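Local coordinates for ARO (armadillo repeats only protein) (Plasmodium falciparum Santa Lucia, PDB 5EWP) that probably helps move rhoptries to the apical pole of the parasite and attach them there, serving as an armadillo-repeat protein-binding scaffold, at residues C121-I134 against C152-F166. Residues are numbered along the deposited sequence; the frame is centred on the assembly and turned at random.
Sequences CICMFESGALPYLI and CRNIFVLDKKYKKEF
Apolar side chains and one aromatic stack pack two helical corners together in this buried contact of the armadillo solenoid: helices 118-126 and 130-136, joined by a short turn in which Gly128 ends the first helix in a Schellman motif, meet helices 142-156 and 160-168. The axes of 121-126 and 152-156 cross nearly at right angles (97°). Phe125 and Tyr162 form an offset stack, centroids 3.9 Å apart and planes 18° from parallel. Phe125 has its CG anti to the backbone N (chi1 -178°), which swings the ring off its own helix and over one face of Tyr162; Asp159 CB lies on the opposite face, so the tyrosine ring is sandwiched. At the edge of the Phe125 ring, in its plane, sits Glu165 CB, 3.7 Å from CE1. Ile155 enters as a knob among Cys121, Met124, Phe125 and Leu130, its CD1 resting 3.7 Å from Met124 CB while CG2 faces Phe125 CB. Leu130 answers as a knob in the reverse direction, between Cys152, Ile155, Glu165 and Phe166. Toward helix 130-136, Cys152 SG lies 3.6 Å from Leu133 CB, and Ile134 CD1 meets Phe166 CD1 at 3.7 Å. Beside the Ile155 knob, partly exposed Leu158 presses its CD1 on Cys121 CB at a tight 3.5 Å. Phe166 also touches Phe204 of helix 192-205, carrying the packing onward along the solenoid. One water bridges Glu126 OE2 and Tyr162 OH, donating to the carboxylate. With no clear direct hydrogen bond between the segments, cohesion probably comes from shape fit and hydrophobic burial, the water link adding a polar tie near the exposed Glu126.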
ATOM      1  N   CYS A 121       8.088   4.609   7.408  1.00  9.98           N
ATOM      2  CA  CYS A 121       7.927   5.188   6.080  1.00 11.15           C
ATOM      3  C   CYS A 121       9.278   5.592   5.522  1.00 15.86           C
ATOM      4  O   CYS A 121       9.572   5.397   4.338  1.00 12.35           O
ATOM      5  CB  CYS A 121       6.977   6.394   6.118  1.00 13.21           C
ATOM      6  SG  CYS A 121       5.258   5.949   6.412  1.00 14.76           S
ATOM      7  N   ILE A 122      10.097   6.184   6.385  1.00 15.22           N
ATOM      8  CA  ILE A 122      11.463   6.535   6.001  1.00 15.21           C
ATOM      9  C   ILE A 122      12.243   5.295   5.578  1.00 15.33           C
ATOM     10  O   ILE A 122      12.925   5.297   4.539  1.00 12.65           O
ATOM     11  CB  ILE A 122      12.195   7.249   7.152  1.00 14.22           C
ATOM     12  CG1 ILE A 122      11.599   8.641   7.362  1.00 17.19           C
ATOM     13  CG2 ILE A 122      13.686   7.366   6.835  1.00 18.88           C
ATOM     14  CD1 ILE A 122      12.070   9.342   8.659  1.00 20.90           C
ATOM     15  N   CYS A 123      12.126   4.233   6.372  1.00 14.97           N
ATOM     16  CA  CYS A 123      12.783   2.971   6.061  1.00 15.50           C
ATOM     17  C   CYS A 123      12.298   2.395   4.724  1.00 15.99           C
ATOM     18  O   CYS A 123      13.094   1.883   3.930  1.00 15.06           O
ATOM     19  CB  CYS A 123      12.557   1.963   7.184  1.00 19.68           C
ATOM     20  SG  CYS A 123      13.435   0.404   6.947  1.00 19.06           S
ATOM     21  N   MET A 124      11.000   2.480   4.465  1.00 15.51           N
ATOM     22  CA  MET A 124      10.482   1.993   3.189  1.00 14.61           C
ATOM     23  C   MET A 124      11.078   2.775   2.037  1.00 14.96           C
ATOM     24  O   MET A 124      11.459   2.190   1.030  1.00 14.66           O
ATOM     25  CB  MET A 124       8.964   2.080   3.134  1.00 16.67           C
ATOM     26  CG  MET A 124       8.295   1.170   4.131  1.00 15.73           C
ATOM     27  SD  MET A 124       6.512   1.328   4.005  1.00 14.52           S
ATOM     28  CE  MET A 124       6.073   0.601   5.576  1.00 13.76           C
ATOM     29  N   PHE A 125      11.184   4.093   2.185  1.00 13.40           N
ATOM     30  CA  PHE A 125      11.756   4.866   1.102  1.00 10.49           C
ATOM     31  C   PHE A 125      13.201   4.457   0.869  1.00 15.41           C
ATOM     32  O   PHE A 125      13.616   4.188  -0.259  1.00 16.54           O
ATOM     33  CB  PHE A 125      11.700   6.375   1.363  1.00 13.31           C
ATOM     34  CG  PHE A 125      12.247   7.167   0.221  1.00 19.34           C
ATOM     35  CD1 PHE A 125      11.444   7.480  -0.857  1.00 17.76           C
ATOM     36  CD2 PHE A 125      13.591   7.528   0.185  1.00 21.03           C
ATOM     37  CE1 PHE A 125      11.959   8.186  -1.933  1.00 19.97           C
ATOM     38  CE2 PHE A 125      14.118   8.215  -0.893  1.00 20.74           C
ATOM     39  CZ  PHE A 125      13.301   8.551  -1.947  1.00 25.27           C
ATOM     40  N   GLU A 126      13.966   4.412   1.953  1.00 16.33           N
ATOM     41  CA  GLU A 126      15.397   4.173   1.865  1.00 16.38           C
ATOM     42  C   GLU A 126      15.720   2.755   1.420  1.00 19.63           C
ATOM     43  O   GLU A 126      16.801   2.497   0.891  1.00 18.72           O
ATOM     44  CB  GLU A 126      16.055   4.484   3.206  1.00 18.28           C
ATOM     45  CG  GLU A 126      16.009   5.986   3.500  1.00 13.74           C
ATOM     46  CD  GLU A 126      16.722   6.387   4.782  1.00 19.67           C
ATOM     47  OE1 GLU A 126      17.127   5.491   5.546  1.00 20.93           O
ATOM     48  OE2 GLU A 126      16.867   7.611   5.021  1.00 21.56           O
ATOM     49  N   SER A 127      14.765   1.848   1.592  1.00 17.75           N
ATOM     50  CA  SER A 127      15.004   0.460   1.253  1.00 16.59           C
ATOM     51  C   SER A 127      14.492   0.116  -0.144  1.00 19.53           C
ATOM     52  O   SER A 127      14.613  -1.034  -0.574  1.00 19.02           O
ATOM     53  CB  SER A 127      14.365  -0.453   2.306  1.00 19.50           C
ATOM     54  OG  SER A 127      14.853  -0.156   3.606  1.00 20.82           O
ATOM     55  N   GLY A 128      13.924   1.099  -0.845  1.00 16.60           N
ATOM     56  CA  GLY A 128      13.551   0.941  -2.244  1.00 20.44           C
ATOM     57  C   GLY A 128      12.149   0.417  -2.548  1.00 17.75           C
ATOM     58  O   GLY A 128      11.917  -0.178  -3.595  1.00 20.56           O
ATOM     59  N   ALA A 129      11.204   0.669  -1.650  1.00 16.44           N
ATOM     60  CA  ALA A 129       9.837   0.170  -1.821  1.00 19.44           C
ATOM     61  C   ALA A 129       9.066   0.856  -2.944  1.00 21.35           C
ATOM     62  O   ALA A 129       8.192   0.247  -3.531  1.00 17.50           O
ATOM     63  CB  ALA A 129       9.055   0.315  -0.527  1.00 15.89           C
ATOM     64  N   LEU A 130       9.341   2.133  -3.211  1.00 15.80           N
ATOM     65  CA  LEU A 130       8.455   2.907  -4.083  1.00 19.46           C
ATOM     66  C   LEU A 130       8.203   2.317  -5.483  1.00 14.88           C
ATOM     67  O   LEU A 130       7.051   2.268  -5.910  1.00 17.19           O
ATOM     68  CB  LEU A 130       8.966   4.348  -4.234  1.00 19.24           C
ATOM     69  CG  LEU A 130       8.565   5.383  -3.184  1.00 21.06           C
ATOM     70  CD1 LEU A 130       8.978   6.784  -3.662  1.00 19.88           C
ATOM     71  CD2 LEU A 130       7.072   5.338  -2.849  1.00 14.45           C
ATOM     72  N   PRO A 131       9.257   1.874  -6.200  1.00 17.26           N
ATOM     73  CA  PRO A 131       8.966   1.354  -7.548  1.00 20.11           C
ATOM     74  C   PRO A 131       7.978   0.184  -7.531  1.00 17.74           C
ATOM     75  O   PRO A 131       7.128   0.078  -8.429  1.00 19.13           O
ATOM     76  CB  PRO A 131      10.335   0.883  -8.053  1.00 19.48           C
ATOM     77  CG  PRO A 131      11.317   1.687  -7.300  1.00 25.60           C
ATOM     78  CD  PRO A 131      10.708   1.908  -5.929  1.00 24.63           C
ATOM     79  N   TYR A 132       8.083  -0.672  -6.518  1.00 16.98           N
ATOM     80  CA  TYR A 132       7.195  -1.833  -6.409  1.00 14.86           C
ATOM     81  C   TYR A 132       5.785  -1.385  -6.059  1.00 18.53           C
ATOM     82  O   TYR A 132       4.810  -1.882  -6.608  1.00 18.89           O
ATOM     83  CB  TYR A 132       7.712  -2.814  -5.357  1.00 15.12           C
ATOM     84  CG  TYR A 132       9.090  -3.315  -5.679  1.00 22.95           C
ATOM     85  CD1 TYR A 132       9.281  -4.308  -6.629  1.00 24.70           C
ATOM     86  CD2 TYR A 132      10.213  -2.757  -5.070  1.00 20.17           C
ATOM     87  CE1 TYR A 132      10.551  -4.757  -6.946  1.00 31.30           C
ATOM     88  CE2 TYR A 132      11.488  -3.201  -5.383  1.00 25.98           C
ATOM     89  CZ  TYR A 132      11.647  -4.207  -6.322  1.00 36.39           C
ATOM     90  OH  TYR A 132      12.904  -4.657  -6.643  1.00 40.04           O
ATOM     91  N   LEU A 133       5.677  -0.431  -5.138  1.00 16.37           N
ATOM     92  CA  LEU A 133       4.364   0.051  -4.739  1.00 14.25           C
ATOM     93  C   LEU A 133       3.687   0.808  -5.879  1.00 17.23           C
ATOM     94  O   LEU A 133       2.468   0.726  -6.049  1.00 18.14           O
ATOM     95  CB  LEU A 133       4.487   0.930  -3.504  1.00 11.29           C
ATOM     96  CG  LEU A 133       4.988   0.225  -2.240  1.00 13.17           C
ATOM     97  CD1 LEU A 133       5.310   1.266  -1.185  1.00 18.96           C
ATOM     98  CD2 LEU A 133       3.960  -0.759  -1.722  1.00 19.70           C
ATOM     99  N   ILE A 134       4.473   1.556  -6.657  1.00 14.33           N
ATOM    100  CA  ILE A 134       3.921   2.273  -7.797  1.00 15.62           C
ATOM    101  C   ILE A 134       3.436   1.296  -8.860  1.00 20.74           C
ATOM    102  O   ILE A 134       2.362   1.470  -9.442  1.00 19.05           O
ATOM    103  CB  ILE A 134       4.952   3.250  -8.409  1.00 17.43           C
ATOM    104  CG1 ILE A 134       5.164   4.425  -7.456  1.00 16.30           C
ATOM    105  CG2 ILE A 134       4.472   3.774  -9.760  1.00 18.50           C
ATOM    106  CD1 ILE A 134       6.352   5.325  -7.820  1.00 20.55           C
ATOM    107  N   CYS A 152       2.278   4.633  -0.702  1.00 12.46           N
ATOM    108  CA  CYS A 152       3.055   5.660  -1.411  1.00 15.42           C
ATOM    109  C   CYS A 152       2.846   7.032  -0.803  1.00 17.25           C
ATOM    110  O   CYS A 152       3.804   7.775  -0.589  1.00 14.36           O
ATOM    111  CB  CYS A 152       2.684   5.724  -2.881  1.00 15.91           C
ATOM    112  SG  CYS A 152       3.319   4.313  -3.810  1.00 18.38           S
ATOM    113  N   ARG A 153       1.588   7.378  -0.553  1.00 15.89           N
ATOM    114  CA  ARG A 153       1.275   8.692   0.006  1.00 17.01           C
ATOM    115  C   ARG A 153       1.849   8.835   1.408  1.00 20.34           C
ATOM    116  O   ARG A 153       2.412   9.886   1.755  1.00 14.78           O
ATOM    117  CB  ARG A 153      -0.230   8.934   0.016  1.00 15.08           C
ATOM    118  CG  ARG A 153      -0.660  10.238   0.722  1.00 15.14           C
ATOM    119  CD  ARG A 153      -1.023   9.991   2.178  1.00 18.40           C
ATOM    120  NE  ARG A 153      -1.297  11.239   2.890  1.00 17.79           N
ATOM    121  CZ  ARG A 153      -1.278  11.352   4.211  1.00 29.88           C
ATOM    122  NH1 ARG A 153      -0.986  10.300   4.957  1.00 21.39           N
ATOM    123  NH2 ARG A 153      -1.548  12.517   4.788  1.00 26.53           N
ATOM    124  N   ASN A 154       1.699   7.789   2.218  1.00 16.68           N
ATOM    125  CA  ASN A 154       2.204   7.854   3.596  1.00 13.40           C
ATOM    126  C   ASN A 154       3.704   8.089   3.613  1.00 21.21           C
ATOM    127  O   ASN A 154       4.231   8.771   4.507  1.00 17.50           O
ATOM    128  CB  ASN A 154       1.831   6.582   4.375  1.00 13.96           C
ATOM    129  CG  ASN A 154       0.328   6.509   4.695  1.00 16.65           C
ATOM    130  OD1 ASN A 154      -0.387   7.498   4.571  1.00 23.28           O
ATOM    131  ND2 ASN A 154      -0.136   5.344   5.128  1.00 17.41           N
ATOM    132  N   ILE A 155       4.389   7.553   2.609  1.00 16.26           N
ATOM    133  CA  ILE A 155       5.819   7.801   2.441  1.00 14.07           C
ATOM    134  C   ILE A 155       6.099   9.196   1.881  1.00 16.24           C
ATOM    135  O   ILE A 155       6.886   9.939   2.480  1.00 17.82           O
ATOM    136  CB  ILE A 155       6.467   6.738   1.511  1.00 15.59           C
ATOM    137  CG1 ILE A 155       6.439   5.371   2.198  1.00 11.91           C
ATOM    138  CG2 ILE A 155       7.901   7.106   1.155  1.00 19.90           C
ATOM    139  CD1 ILE A 155       6.610   4.187   1.216  1.00 17.35           C
ATOM    140  N   PHE A 156       5.487   9.578   0.753  1.00 16.61           N
ATOM    141  CA  PHE A 156       6.014  10.772   0.082  1.00 18.76           C
ATOM    142  C   PHE A 156       5.635  12.079   0.779  1.00 18.99           C
ATOM    143  O   PHE A 156       6.288  13.091   0.549  1.00 18.74           O
ATOM    144  CB  PHE A 156       5.655  10.835  -1.436  1.00 19.06           C
ATOM    145  CG  PHE A 156       4.175  10.979  -1.791  1.00 18.89           C
ATOM    146  CD1 PHE A 156       3.407  12.049  -1.358  1.00 20.15           C
ATOM    147  CD2 PHE A 156       3.592  10.078  -2.682  1.00 16.34           C
ATOM    148  CE1 PHE A 156       2.075  12.180  -1.744  1.00 17.81           C
ATOM    149  CE2 PHE A 156       2.273  10.206  -3.070  1.00 14.38           C
ATOM    150  CZ  PHE A 156       1.512  11.246  -2.613  1.00 20.26           C
ATOM    151  N   VAL A 157       4.626  12.081   1.644  1.00 15.74           N
ATOM    152  CA  VAL A 157       4.287  13.346   2.312  1.00 17.69           C
ATOM    153  C   VAL A 157       5.372  13.806   3.286  1.00 22.43           C
ATOM    154  O   VAL A 157       5.405  14.977   3.672  1.00 20.75           O
ATOM    155  CB  VAL A 157       2.961  13.275   3.076  1.00 20.38           C
ATOM    156  CG1 VAL A 157       1.806  13.044   2.115  1.00 28.30           C
ATOM    157  CG2 VAL A 157       2.997  12.203   4.149  1.00 22.26           C
ATOM    158  N   LEU A 158       6.284  12.913   3.648  1.00 17.98           N
ATOM    159  CA  LEU A 158       7.273  13.219   4.682  1.00 19.69           C
ATOM    160  C   LEU A 158       8.461  14.059   4.200  1.00 20.48           C
ATOM    161  O   LEU A 158       9.117  14.733   5.004  1.00 25.01           O
ATOM    162  CB  LEU A 158       7.782  11.913   5.293  1.00 19.92           C
ATOM    163  CG  LEU A 158       6.742  11.110   6.072  1.00 21.32           C
ATOM    164  CD1 LEU A 158       7.394   9.833   6.578  1.00 23.96           C
ATOM    165  CD2 LEU A 158       6.170  11.922   7.233  1.00 16.80           C
ATOM    166  N   ASP A 159       8.721  14.063   2.897  1.00 16.16           N
ATOM    167  CA  ASP A 159       9.936  14.697   2.382  1.00 19.11           C
ATOM    168  C   ASP A 159       9.797  15.085   0.911  1.00 26.80           C
ATOM    169  O   ASP A 159       9.338  14.298   0.085  1.00 20.35           O
ATOM    170  CB  ASP A 159      11.118  13.750   2.581  1.00 20.18           C
ATOM    171  CG  ASP A 159      12.464  14.422   2.439  1.00 28.74           C
ATOM    172  OD1 ASP A 159      12.688  15.196   1.486  1.00 25.48           O
ATOM    173  OD2 ASP A 159      13.322  14.148   3.304  1.00 36.41           O
ATOM    174  N   LYS A 160      10.189  16.308   0.585  1.00 23.43           N
ATOM    175  CA  LYS A 160      10.147  16.756  -0.801  1.00 25.33           C
ATOM    176  C   LYS A 160      10.942  15.844  -1.736  1.00 25.32           C
ATOM    177  O   LYS A 160      10.555  15.632  -2.897  1.00 20.95           O
ATOM    178  CB  LYS A 160      10.665  18.193  -0.913  1.00 27.75           C
ATOM    179  CG  LYS A 160      10.602  18.725  -2.328  1.00 29.18           C
ATOM    180  CD  LYS A 160      11.097  20.166  -2.416  1.00 32.48           C
ATOM    181  CE  LYS A 160      11.010  20.660  -3.850  1.00 36.02           C
ATOM    182  NZ  LYS A 160      11.323  22.105  -3.985  1.00 38.91           N
ATOM    183  N   LYS A 161      12.058  15.305  -1.244  1.00 21.71           N
ATOM    184  CA  LYS A 161      12.859  14.399  -2.064  1.00 20.22           C
ATOM    185  C   LYS A 161      12.100  13.114  -2.372  1.00 19.10           C
ATOM    186  O   LYS A 161      12.291  12.517  -3.438  1.00 21.97           O
ATOM    187  CB  LYS A 161      14.187  14.068  -1.387  1.00 26.17           C
ATOM    188  CG  LYS A 161      15.135  15.260  -1.309  1.00 32.63           C
ATOM    189  CD  LYS A 161      16.366  14.925  -0.492  1.00 45.57           C
ATOM    190  CE  LYS A 161      17.523  15.843  -0.844  1.00 57.33           C
ATOM    191  NZ  LYS A 161      17.990  15.602  -2.242  1.00 62.50           N
ATOM    192  N   TYR A 162      11.232  12.698  -1.454  1.00 19.00           N
ATOM    193  CA  TYR A 162      10.446  11.471  -1.674  1.00 19.83           C
ATOM    194  C   TYR A 162       9.414  11.719  -2.774  1.00 22.32           C
ATOM    195  O   TYR A 162       9.176  10.855  -3.628  1.00 19.56           O
ATOM    196  CB  TYR A 162       9.747  11.005  -0.397  1.00 16.15           C
ATOM    197  CG  TYR A 162      10.662  10.648   0.753  1.00 14.75           C
ATOM    198  CD1 TYR A 162      12.051  10.645   0.612  1.00 19.08           C
ATOM    199  CD2 TYR A 162      10.126  10.301   1.988  1.00 16.44           C
ATOM    200  CE1 TYR A 162      12.890  10.323   1.704  1.00 19.57           C
ATOM    201  CE2 TYR A 162      10.940   9.975   3.070  1.00 16.20           C
ATOM    202  CZ  TYR A 162      12.312   9.984   2.921  1.00 20.09           C
ATOM    203  OH  TYR A 162      13.085   9.658   4.015  1.00 19.78           O
ATOM    204  N   LYS A 163       8.810  12.906  -2.750  1.00 17.28           N
ATOM    205  CA  LYS A 163       7.865  13.313  -3.791  1.00 22.05           C
ATOM    206  C   LYS A 163       8.545  13.386  -5.154  1.00 25.56           C
ATOM    207  O   LYS A 163       7.969  12.967  -6.160  1.00 24.04           O
ATOM    208  CB  LYS A 163       7.222  14.658  -3.452  1.00 22.07           C
ATOM    209  CG  LYS A 163       6.245  14.602  -2.286  1.00 20.54           C
ATOM    210  CD  LYS A 163       5.722  15.979  -1.945  1.00 22.12           C
ATOM    211  CE  LYS A 163       4.659  15.930  -0.865  1.00 20.30           C
ATOM    212  NZ  LYS A 163       4.155  17.318  -0.601  1.00 22.89           N
ATOM    213  N   LYS A 164       9.747  13.957  -5.193  1.00 23.85           N
ATOM    214  CA  LYS A 164      10.529  14.014  -6.434  1.00 22.70           C
ATOM    215  C   LYS A 164      10.782  12.630  -7.013  1.00 26.18           C
ATOM    216  O   LYS A 164      10.651  12.419  -8.228  1.00 23.20           O
ATOM    217  CB  LYS A 164      11.869  14.721  -6.207  1.00 30.05           C
ATOM    218  CG  LYS A 164      11.809  16.221  -6.405  1.00 43.44           C
ATOM    219  CD  LYS A 164      13.043  16.907  -5.841  1.00 50.93           C
ATOM    220  CE  LYS A 164      12.943  18.419  -5.987  1.00 54.05           C
ATOM    221  NZ  LYS A 164      14.243  19.093  -5.727  1.00 60.23           N
ATOM    222  N   GLU A 165      11.159  11.692  -6.147  1.00 23.91           N
ATOM    223  CA  GLU A 165      11.433  10.327  -6.566  1.00 23.57           C
ATOM    224  C   GLU A 165      10.142   9.654  -7.051  1.00 26.40           C
ATOM    225  O   GLU A 165      10.130   8.982  -8.094  1.00 20.96           O
ATOM    226  CB  GLU A 165      12.084   9.548  -5.419  1.00 25.34           C
ATOM    227  CG  GLU A 165      12.293   8.052  -5.662  1.00 22.72           C
ATOM    228  CD  GLU A 165      13.446   7.724  -6.613  1.00 34.35           C
ATOM    229  OE1 GLU A 165      14.013   8.645  -7.232  1.00 31.95           O
ATOM    230  OE2 GLU A 165      13.790   6.528  -6.732  1.00 31.98           O
ATOM    231  N   PHE A 166       9.058   9.850  -6.304  1.00 23.04           N
ATOM    232  CA  PHE A 166       7.748   9.336  -6.692  1.00 20.94           C
ATOM    233  C   PHE A 166       7.369   9.809  -8.104  1.00 24.82           C
ATOM    234  O   PHE A 166       6.954   9.015  -8.966  1.00 23.60           O
ATOM    235  CB  PHE A 166       6.701   9.772  -5.658  1.00 20.66           C
ATOM    236  CG  PHE A 166       5.296   9.280  -5.941  1.00 14.43           C
ATOM    237  CD1 PHE A 166       4.942   7.950  -5.707  1.00 17.37           C
ATOM    238  CD2 PHE A 166       4.325  10.151  -6.403  1.00 17.21           C
ATOM    239  CE1 PHE A 166       3.643   7.506  -5.955  1.00 16.49           C
ATOM    240  CE2 PHE A 166       3.027   9.725  -6.642  1.00 19.26           C
ATOM    241  CZ  PHE A 166       2.684   8.392  -6.420  1.00 19.73           C
TER
HETATM  242  O   HOH W   1      15.655   9.421   3.581  1.00 24.35           O